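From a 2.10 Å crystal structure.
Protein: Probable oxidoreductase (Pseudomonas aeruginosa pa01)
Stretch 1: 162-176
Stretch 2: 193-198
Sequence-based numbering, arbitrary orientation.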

# COMPACT_ATOMS: atom_id res chain seq x y z
N VAL B 162 7.85 -17.65 -9.95
CA VAL B 162 7.95 -16.19 -10.01
C VAL B 162 9.12 -15.70 -9.17
O VAL B 162 10.00 -14.97 -9.64
CB VAL B 162 6.65 -15.51 -9.52
CG1 VAL B 162 6.81 -14.00 -9.49
CG2 VAL B 162 5.46 -15.93 -10.38
N GLY B 163 9.13 -16.11 -7.91
CA GLY B 163 10.13 -15.64 -6.96
C GLY B 163 11.57 -15.99 -7.31
O GLY B 163 12.48 -15.17 -7.11
N SER B 164 11.78 -17.21 -7.80
CA SER B 164 13.14 -17.67 -8.14
C SER B 164 13.72 -16.84 -9.26
O SER B 164 14.92 -16.54 -9.28
CB SER B 164 13.15 -19.15 -8.51
OG SER B 164 12.32 -19.42 -9.61
N VAL B 165 12.88 -16.46 -10.21
CA VAL B 165 13.32 -15.56 -11.29
C VAL B 165 13.56 -14.13 -10.79
O VAL B 165 14.56 -13.50 -11.12
CB VAL B 165 12.31 -15.54 -12.46
CG1 VAL B 165 12.69 -14.46 -13.47
CG2 VAL B 165 12.25 -16.91 -13.11
N ALA B 166 12.62 -13.62 -10.00
CA ALA B 166 12.71 -12.27 -9.45
C ALA B 166 14.03 -12.05 -8.68
O ALA B 166 14.71 -11.04 -8.85
CB ALA B 166 11.50 -11.97 -8.55
N GLY B 167 14.37 -13.01 -7.83
CA GLY B 167 15.61 -12.95 -7.04
C GLY B 167 16.87 -12.90 -7.89
O GLY B 167 17.81 -12.18 -7.58
N GLN B 168 16.87 -13.65 -8.98
CA GLN B 168 18.01 -13.67 -9.90
C GLN B 168 18.14 -12.36 -10.65
O GLN B 168 19.24 -11.83 -10.83
CB GLN B 168 17.89 -14.83 -10.89
CG GLN B 168 18.00 -16.20 -10.23
CD GLN B 168 17.88 -17.35 -11.22
OE1 GLN B 168 18.83 -17.67 -11.92
NE2 GLN B 168 16.71 -17.98 -11.27
N ILE B 169 17.01 -11.80 -11.07
CA ILE B 169 17.02 -10.48 -11.71
C ILE B 169 17.59 -9.45 -10.74
O ILE B 169 18.42 -8.62 -11.11
CB ILE B 169 15.62 -10.05 -12.19
CG1 ILE B 169 15.12 -10.98 -13.29
CG2 ILE B 169 15.67 -8.63 -12.74
CD1 ILE B 169 13.68 -10.74 -13.70
N ALA B 170 17.12 -9.50 -9.49
CA ALA B 170 17.58 -8.57 -8.45
C ALA B 170 19.10 -8.66 -8.24
O ALA B 170 19.78 -7.64 -8.10
CB ALA B 170 16.85 -8.86 -7.15
N ARG B 171 19.63 -9.89 -8.25
CA ARG B 171 21.09 -10.11 -8.16
C ARG B 171 21.80 -9.41 -9.30
O ARG B 171 22.80 -8.72 -9.10
CB ARG B 171 21.43 -11.61 -8.16
CG ARG B 171 22.93 -11.92 -8.25
CD ARG B 171 23.28 -13.41 -8.20
NE ARG B 171 22.42 -14.22 -9.06
CZ ARG B 171 22.54 -14.33 -10.38
NH1 ARG B 171 23.51 -13.70 -11.03
NH2 ARG B 171 21.68 -15.09 -11.05
N LEU B 172 21.26 -9.56 -10.51
CA LEU B 172 21.84 -8.93 -11.70
C LEU B 172 21.84 -7.41 -11.64
O LEU B 172 22.65 -6.77 -12.31
CB LEU B 172 21.11 -9.38 -12.96
CG LEU B 172 21.29 -10.85 -13.31
CD1 LEU B 172 20.41 -11.23 -14.51
CD2 LEU B 172 22.76 -11.12 -13.60
N LYS B 173 20.92 -6.83 -10.87
CA LYS B 173 20.84 -5.37 -10.71
C LYS B 173 21.73 -4.85 -9.59
O LYS B 173 21.75 -3.64 -9.30
CB LYS B 173 19.39 -4.94 -10.48
CG LYS B 173 18.46 -5.24 -11.65
CD LYS B 173 18.87 -4.53 -12.93
CE LYS B 173 18.00 -4.95 -14.09
NZ LYS B 173 18.46 -4.31 -15.35
N GLY B 174 22.47 -5.75 -8.96
CA GLY B 174 23.46 -5.37 -7.95
C GLY B 174 22.89 -5.31 -6.54
O GLY B 174 23.48 -4.72 -5.64
N CYS B 175 21.76 -5.97 -6.35
CA CYS B 175 21.09 -5.96 -5.06
C CYS B 175 21.58 -7.07 -4.16
O CYS B 175 22.06 -8.10 -4.61
CB CYS B 175 19.57 -6.12 -5.22
SG CYS B 175 18.85 -4.88 -6.32
N ARG B 176 21.43 -6.85 -2.86
CA ARG B 176 21.50 -7.92 -1.89
C ARG B 176 20.16 -8.63 -1.92
O ARG B 176 19.12 -8.02 -1.70
CB ARG B 176 21.82 -7.40 -0.49
CG ARG B 176 21.81 -8.49 0.56
CD ARG B 176 22.23 -8.03 1.95
NE ARG B 176 22.08 -9.17 2.85
CZ ARG B 176 22.95 -10.18 2.97
NH1 ARG B 176 24.09 -10.19 2.28
NH2 ARG B 176 22.68 -11.18 3.80
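Stretch 2 (193-198) ELGFDG

Polar pairing across this contact is sparse. Its one direct hydrogen bond is weak: Arg 171 NE reaches Leu 194 O at 3.3 Å with an N-H...O angle of 137°. A water adds a second link, accepting from Arg 176 NH2 (3.2 Å) and donating to Asp 197 O (2.9 Å). The side chains of Arg 176 and Asp 197 form no salt bridge; NH1 of Arg 176 stays 4.5 Å from OD1 of Asp 197, and the Asp 197 CB lies over one face of the guanidinium, 3.8 Å from Arg 176 NH1.

Stretch 2 has no regular helix or strand. Leu 194 has phi/psi -91/-11, Gly 195 turns to positive phi (82/19), and Phe 196 is extended at -60/142. The segment crosses the helix, with Leu 194 near Gln 168 (CA to CA 6.6 Å), Phe 196 back near Gly 167 (CA to CA 6.8 Å) and Asp 197 near Arg 176 (CA to CA 6.2 Å). Stretch 1 leaves its helix through the Schellman motif at Gly 174, which makes no contact, before Arg 176 meets Asp 197.

Two glycines lie where the chains come close. Gly 167 CA meets Phe 196 CZ at 3.6 Å, where a CB would fall 2.0 Å from that CZ. At Gly 195 a CB would be tight against Arg 171 NE (3.0 Å), while the positive phi already favours glycine. Leu 194 has the largest area covered by the other stretch, its CD1 3.7 Å from Ser 164 CB and its CD2 3.6 Å from Gln 168 NE2, an amide held by Ser 164 O.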

# COMPACT_ATOMS: atom_id res chain seq x y z
N GLU B 193 22.61 -22.65 -5.81
CA GLU B 193 22.36 -22.76 -7.25
C GLU B 193 21.98 -21.44 -7.91
O GLU B 193 22.48 -21.10 -8.98
CB GLU B 193 21.29 -23.81 -7.55
CG GLU B 193 21.59 -25.20 -7.01
CD GLU B 193 22.95 -25.71 -7.44
OE1 GLU B 193 23.27 -25.64 -8.65
OE2 GLU B 193 23.72 -26.17 -6.57
N LEU B 194 21.07 -20.69 -7.29
CA LEU B 194 20.55 -19.45 -7.90
C LEU B 194 21.33 -18.19 -7.53
O LEU B 194 21.13 -17.13 -8.13
CB LEU B 194 19.07 -19.25 -7.57
CG LEU B 194 18.12 -20.34 -8.04
CD1 LEU B 194 16.67 -19.95 -7.75
CD2 LEU B 194 18.31 -20.65 -9.52
N GLY B 195 22.21 -18.30 -6.54
CA GLY B 195 23.08 -17.18 -6.16
C GLY B 195 22.44 -16.14 -5.25
O GLY B 195 22.92 -15.01 -5.17
N PHE B 196 21.35 -16.51 -4.59
CA PHE B 196 20.76 -15.64 -3.56
C PHE B 196 21.83 -15.41 -2.48
O PHE B 196 22.59 -16.33 -2.16
CB PHE B 196 19.54 -16.28 -2.91
CG PHE B 196 18.25 -16.13 -3.69
CD1 PHE B 196 18.18 -16.43 -5.04
CD2 PHE B 196 17.07 -15.74 -3.05
CE1 PHE B 196 16.99 -16.32 -5.74
CE2 PHE B 196 15.88 -15.64 -3.75
CZ PHE B 196 15.84 -15.92 -5.10
N ASP B 197 21.88 -14.20 -1.94
CA ASP B 197 22.85 -13.86 -0.89
C ASP B 197 22.50 -14.57 0.40
O ASP B 197 23.36 -14.91 1.20
CB ASP B 197 22.90 -12.36 -0.64
CG ASP B 197 23.49 -11.62 -1.80
OD1 ASP B 197 24.73 -11.67 -1.94
OD2 ASP B 197 22.74 -11.00 -2.57
N GLY B 198 21.21 -14.79 0.59
CA GLY B 198 20.73 -15.50 1.75
C GLY B 198 19.36 -16.09 1.54
O GLY B 198 18.63 -15.70 0.64
O HOH W 1 24.48 -13.84 3.68